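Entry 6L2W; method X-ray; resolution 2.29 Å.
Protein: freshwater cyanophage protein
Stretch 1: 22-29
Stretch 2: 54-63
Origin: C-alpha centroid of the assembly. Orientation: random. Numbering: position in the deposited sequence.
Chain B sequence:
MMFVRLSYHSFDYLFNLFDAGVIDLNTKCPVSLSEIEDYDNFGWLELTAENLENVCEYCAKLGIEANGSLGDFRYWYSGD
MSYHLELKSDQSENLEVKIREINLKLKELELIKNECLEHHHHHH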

ATOM      1  N   VAL B  22       7.188   5.558  -7.251  1.00 44.40           N
ATOM      2  CA  VAL B  22       6.000   5.987  -7.960  1.00 41.40           C
ATOM      3  C   VAL B  22       6.304   5.907  -9.454  1.00 42.89           C
ATOM      4  O   VAL B  22       7.440   6.143  -9.886  1.00 50.86           O
ATOM      5  CB  VAL B  22       5.613   7.416  -7.535  1.00 46.63           C
ATOM      6  CG1 VAL B  22       4.520   8.007  -8.403  1.00 47.85           C
ATOM      7  CG2 VAL B  22       5.206   7.469  -6.073  1.00 44.36           C
ATOM      8  N   ILE B  23       5.334   5.498 -10.246  1.00 40.53           N
ATOM      9  CA  ILE B  23       5.516   5.572 -11.692  1.00 42.44           C
ATOM     10  C   ILE B  23       4.796   6.837 -12.152  1.00 42.53           C
ATOM     11  O   ILE B  23       3.624   7.018 -11.849  1.00 42.30           O
ATOM     12  CB  ILE B  23       5.008   4.309 -12.413  1.00 42.70           C
ATOM     13  CG1 ILE B  23       5.739   3.052 -11.946  1.00 45.57           C
ATOM     14  CG2 ILE B  23       5.142   4.458 -13.923  1.00 45.85           C
ATOM     15  CD1 ILE B  23       4.964   1.781 -12.164  1.00 45.61           C
ATOM     16  N   ASP B  24       5.500   7.748 -12.809  1.00 49.07           N
ATOM     17  CA  ASP B  24       4.814   8.980 -13.235  1.00 50.13           C
ATOM     18  C   ASP B  24       3.797   8.593 -14.312  1.00 46.15           C
ATOM     19  O   ASP B  24       4.171   7.996 -15.299  1.00 45.51           O
ATOM     20  CB  ASP B  24       5.791  10.047 -13.744  1.00 54.26           C
ATOM     21  CG  ASP B  24       5.071  11.302 -14.203  1.00 58.20           C
ATOM     22  OD1 ASP B  24       4.395  11.241 -15.282  1.00 50.26           O
ATOM     23  OD2 ASP B  24       5.132  12.311 -13.456  1.00 60.09           O
ATOM     24  N   LEU B  25       2.532   8.937 -14.123  1.00 45.53           N
ATOM     25  CA  LEU B  25       1.503   8.491 -15.047  1.00 49.47           C
ATOM     26  C   LEU B  25       1.503   9.297 -16.361  1.00 58.38           C
ATOM     27  O   LEU B  25       0.761   8.924 -17.274  1.00 56.32           O
ATOM     28  CB  LEU B  25       0.142   8.569 -14.349  1.00 47.73           C
ATOM     29  CG  LEU B  25      -0.248   7.287 -13.617  1.00 47.51           C
ATOM     30  CD1 LEU B  25      -1.517   7.473 -12.803  1.00 44.59           C
ATOM     31  CD2 LEU B  25      -0.403   6.132 -14.594  1.00 47.17           C
ATOM     32  N   ASN B  26       2.313  10.356 -16.489  1.00 62.33           N
ATOM     33  CA  ASN B  26       2.482  11.058 -17.791  1.00 65.48           C
ATOM     34  C   ASN B  26       3.627  10.416 -18.577  1.00 65.67           C
ATOM     35  O   ASN B  26       3.418   9.900 -19.661  1.00 72.39           O
ATOM     36  CB  ASN B  26       2.765  12.555 -17.633  1.00 62.05           C
ATOM     37  CG  ASN B  26       1.580  13.329 -17.104  1.00 53.33           C
ATOM     38  OD1 ASN B  26       1.684  14.027 -16.097  1.00 58.95           O
ATOM     39  ND2 ASN B  26       0.451  13.203 -17.773  1.00 54.43           N
ATOM     40  N   THR B  27       4.822  10.439 -17.999  1.00 67.81           N
ATOM     41  CA  THR B  27       6.030   9.966 -18.695  1.00 68.50           C
ATOM     42  C   THR B  27       6.128   8.437 -18.621  1.00 64.91           C
ATOM     43  O   THR B  27       6.862   7.836 -19.404  1.00 72.08           O
ATOM     44  CB  THR B  27       7.320  10.616 -18.164  1.00 71.04           C
ATOM     45  OG1 THR B  27       8.374   9.682 -18.388  1.00 71.01           O
ATOM     46  CG2 THR B  27       7.317  10.964 -16.692  1.00 77.00           C
ATOM     47  N   LYS B  28       5.410   7.817 -17.682  1.00 65.59           N
ATOM     48  CA  LYS B  28       5.500   6.372 -17.408  1.00 57.68           C
ATOM     49  C   LYS B  28       6.924   6.008 -16.958  1.00 48.69           C
ATOM     50  O   LYS B  28       7.351   4.871 -17.116  1.00 56.36           O
ATOM     51  CB  LYS B  28       5.039   5.557 -18.625  1.00 62.17           C
ATOM     52  CG  LYS B  28       3.557   5.218 -18.658  1.00 63.92           C
ATOM     53  CD  LYS B  28       2.648   6.361 -18.998  1.00 66.25           C
ATOM     54  CE  LYS B  28       1.218   5.916 -19.216  1.00 69.20           C
ATOM     55  NZ  LYS B  28       0.311   7.070 -19.427  1.00 73.09           N
ATOM     56  N   CYS B  29       7.637   6.946 -16.350  1.00 51.25           N
ATOM     57  CA  CYS B  29       8.971   6.672 -15.825  1.00 56.66           C
ATOM     58  C   CYS B  29       8.890   6.460 -14.304  1.00 55.47           C
ATOM     59  O   CYS B  29       8.315   7.283 -13.572  1.00 53.15           O
ATOM     60  CB  CYS B  29       9.951   7.795 -16.156  1.00 68.80           C
ATOM     61  SG  CYS B  29      11.057   7.403 -17.541  1.00 79.45           S
ATOM     62  N   ASN B  54      -7.340   6.050 -20.183  1.00 55.10           N
ATOM     63  CA  ASN B  54      -5.928   5.831 -20.480  1.00 55.87           C
ATOM     64  C   ASN B  54      -5.204   5.295 -19.238  1.00 48.62           C
ATOM     65  O   ASN B  54      -4.309   4.490 -19.339  1.00 44.62           O
ATOM     66  CB  ASN B  54      -5.249   7.104 -20.995  1.00 63.08           C
ATOM     67  CG  ASN B  54      -5.773   7.550 -22.348  1.00 77.15           C
ATOM     68  OD1 ASN B  54      -5.973   8.746 -22.575  1.00 88.11           O
ATOM     69  ND2 ASN B  54      -6.008   6.601 -23.246  1.00 67.51           N
ATOM     70  N   VAL B  55      -5.569   5.803 -18.074  1.00 48.89           N
ATOM     71  CA  VAL B  55      -4.987   5.360 -16.828  1.00 45.74           C
ATOM     72  C   VAL B  55      -5.366   3.886 -16.616  1.00 43.26           C
ATOM     73  O   VAL B  55      -4.513   3.064 -16.283  1.00 39.30           O
ATOM     74  CB  VAL B  55      -5.433   6.273 -15.669  1.00 46.44           C
ATOM     75  CG1 VAL B  55      -5.401   5.559 -14.330  1.00 43.74           C
ATOM     76  CG2 VAL B  55      -4.611   7.557 -15.623  1.00 47.31           C
ATOM     77  N   CYS B  56      -6.629   3.535 -16.852  1.00 40.29           N
ATOM     78  CA  CYS B  56      -7.048   2.155 -16.589  1.00 40.08           C
ATOM     79  C   CYS B  56      -6.361   1.179 -17.538  1.00 39.45           C
ATOM     80  O   CYS B  56      -6.088   0.031 -17.167  1.00 41.72           O
ATOM     81  CB  CYS B  56      -8.550   1.982 -16.721  1.00 41.67           C
ATOM     82  SG  CYS B  56      -9.440   2.720 -15.332  1.00 41.15           S
ATOM     83  N   GLU B  57      -6.098   1.642 -18.742  1.00 41.43           N
ATOM     84  CA  GLU B  57      -5.516   0.801 -19.790  1.00 45.65           C
ATOM     85  C   GLU B  57      -4.050   0.508 -19.439  1.00 43.79           C
ATOM     86  O   GLU B  57      -3.535  -0.615 -19.634  1.00 40.41           O
ATOM     87  CB  GLU B  57      -5.638   1.493 -21.151  1.00 48.08           C
ATOM     88  CG  GLU B  57      -7.039   1.409 -21.745  1.00 61.74           C
ATOM     89  CD  GLU B  57      -7.201   1.898 -23.183  1.00 71.93           C
ATOM     90  OE1 GLU B  57      -7.071   3.126 -23.420  1.00 70.73           O
ATOM     91  OE2 GLU B  57      -7.476   1.050 -24.065  1.00 81.49           O
ATOM     92  N   TYR B  58      -3.369   1.518 -18.927  1.00 39.71           N
ATOM     93  CA  TYR B  58      -1.978   1.322 -18.627  1.00 42.64           C
ATOM     94  C   TYR B  58      -1.857   0.406 -17.394  1.00 39.62           C
ATOM     95  O   TYR B  58      -1.010  -0.487 -17.370  1.00 38.62           O
ATOM     96  CB  TYR B  58      -1.276   2.673 -18.497  1.00 42.46           C
ATOM     97  CG  TYR B  58       0.190   2.529 -18.210  1.00 45.35           C
ATOM     98  CD1 TYR B  58       1.071   2.080 -19.178  1.00 47.67           C
ATOM     99  CD2 TYR B  58       0.686   2.766 -16.942  1.00 46.72           C
ATOM    100  CE1 TYR B  58       2.420   1.907 -18.902  1.00 50.34           C
ATOM    101  CE2 TYR B  58       2.029   2.604 -16.650  1.00 47.70           C
ATOM    102  CZ  TYR B  58       2.901   2.168 -17.628  1.00 52.78           C
ATOM    103  OH  TYR B  58       4.227   2.021 -17.319  1.00 53.49           O
ATOM    104  N   CYS B  59      -2.731   0.601 -16.404  1.00 35.88           N
ATOM    105  CA  CYS B  59      -2.723  -0.233 -15.191  1.00 44.07           C
ATOM    106  C   CYS B  59      -3.002  -1.703 -15.536  1.00 40.57           C
ATOM    107  O   CYS B  59      -2.363  -2.607 -14.975  1.00 45.11           O
ATOM    108  CB  CYS B  59      -3.740   0.277 -14.168  1.00 44.80           C
ATOM    109  SG  CYS B  59      -3.229   1.832 -13.382  1.00 51.21           S
ATOM    110  N   ALA B  60      -3.937  -1.943 -16.444  1.00 33.78           N
ATOM    111  CA  ALA B  60      -4.223  -3.301 -16.930  1.00 35.74           C
ATOM    112  C   ALA B  60      -2.961  -3.904 -17.557  1.00 36.02           C
ATOM    113  O   ALA B  60      -2.665  -5.057 -17.292  1.00 35.29           O
ATOM    114  CB  ALA B  60      -5.376  -3.306 -17.914  1.00 34.87           C
ATOM    115  N   LYS B  61      -2.195  -3.121 -18.312  1.00 37.04           N
ATOM    116  CA  LYS B  61      -0.915  -3.590 -18.894  1.00 44.15           C
ATOM    117  C   LYS B  61       0.048  -4.054 -17.790  1.00 44.67           C
ATOM    118  O   LYS B  61       0.857  -4.955 -17.997  1.00 46.36           O
ATOM    119  CB  LYS B  61      -0.226  -2.482 -19.701  1.00 50.37           C
ATOM    120  CG  LYS B  61       0.351  -2.903 -21.044  1.00 59.16           C
ATOM    121  CD  LYS B  61       0.377  -1.789 -22.086  1.00 67.16           C
ATOM    122  CE  LYS B  61      -1.004  -1.412 -22.593  1.00 73.63           C
ATOM    123  NZ  LYS B  61      -0.948  -0.575 -23.816  1.00 70.64           N
ATOM    124  N   LEU B  62      -0.020  -3.437 -16.619  1.00 43.46           N
ATOM    125  CA  LEU B  62       0.824  -3.865 -15.529  1.00 43.81           C
ATOM    126  C   LEU B  62       0.185  -5.027 -14.750  1.00 41.45           C
ATOM    127  O   LEU B  62       0.824  -5.553 -13.839  1.00 39.75           O
ATOM    128  CB  LEU B  62       1.093  -2.653 -14.635  1.00 44.64           C
ATOM    129  CG  LEU B  62       1.921  -1.548 -15.281  1.00 43.43           C
ATOM    130  CD1 LEU B  62       2.059  -0.375 -14.330  1.00 46.52           C
ATOM    131  CD2 LEU B  62       3.298  -2.042 -15.702  1.00 43.05           C
ATOM    132  N   GLY B  63      -1.052  -5.428 -15.077  1.00 37.83           N
ATOM    133  CA  GLY B  63      -1.700  -6.556 -14.380  1.00 36.96           C
ATOM    134  C   GLY B  63      -2.516  -6.102 -13.174  1.00 36.85           C
ATOM    135  O   GLY B  63      -2.826  -6.876 -12.288  1.00 38.11           O
TER

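The helix of stretch 2 meets the end of a strand and the turn after it in stretch 1 with side chains alone; no hydrogen bond crosses between them, so the fit rests on apolar packing and one aromatic face. Asn54, first of the stretch in a helix already under way, stays out of the contact.

Val55 makes the first touch. Its CA-to-CB bond points sideways, yet its CG2 lies 4.2 Å from Leu25 CD1, because the end of the Leu25 side chain comes nearer the helix than its own sideways CB would suggest. Cys56 and Glu57 are out of reach.

One turn on, Tyr58 points toward stretch 1 and is the centre of the contact, with the largest covered area. With chi1 near 180° (t), the ring meets three residues of stretch 1. Lys28 lays its aliphatic chain over one face: Lys28 CG is 3.6 Å from the Tyr58 ring centroid, a CH-pi contact, and 3.3 Å from Tyr58 CZ. Lys28 NZ, 5.1 Å from the Tyr58 ring centroid, can add at most a weak attraction; it donates to Leu25 O at 2.9 Å, a bond within the turn that ties down the far end of the chain. Leu25 CD2 approaches Tyr58 CD2 obliquely at 4.2 Å, and Ile23 CG2 lies 4.3 Å from Tyr58 OH.

The turn is braced internally: Asp24 OD1 accepts from Asn26 N at 2.6 Å and Thr27 N at 2.9 Å, while Lys28 takes positive phi.

Cys59, Ala60 and Lys61 add no contact. Leu62 points toward stretch 1 again, its CD1 4.2 Å from Ile23 CD1. Gly63 then closes a Schellman motif at phi 91°, donating from N to Ala60 O at 2.8 Å; a CB there would jam against the preceding carbonyl O. The rule is spacing: contacts at Val55, Tyr58 and Leu62 follow the helical repeat.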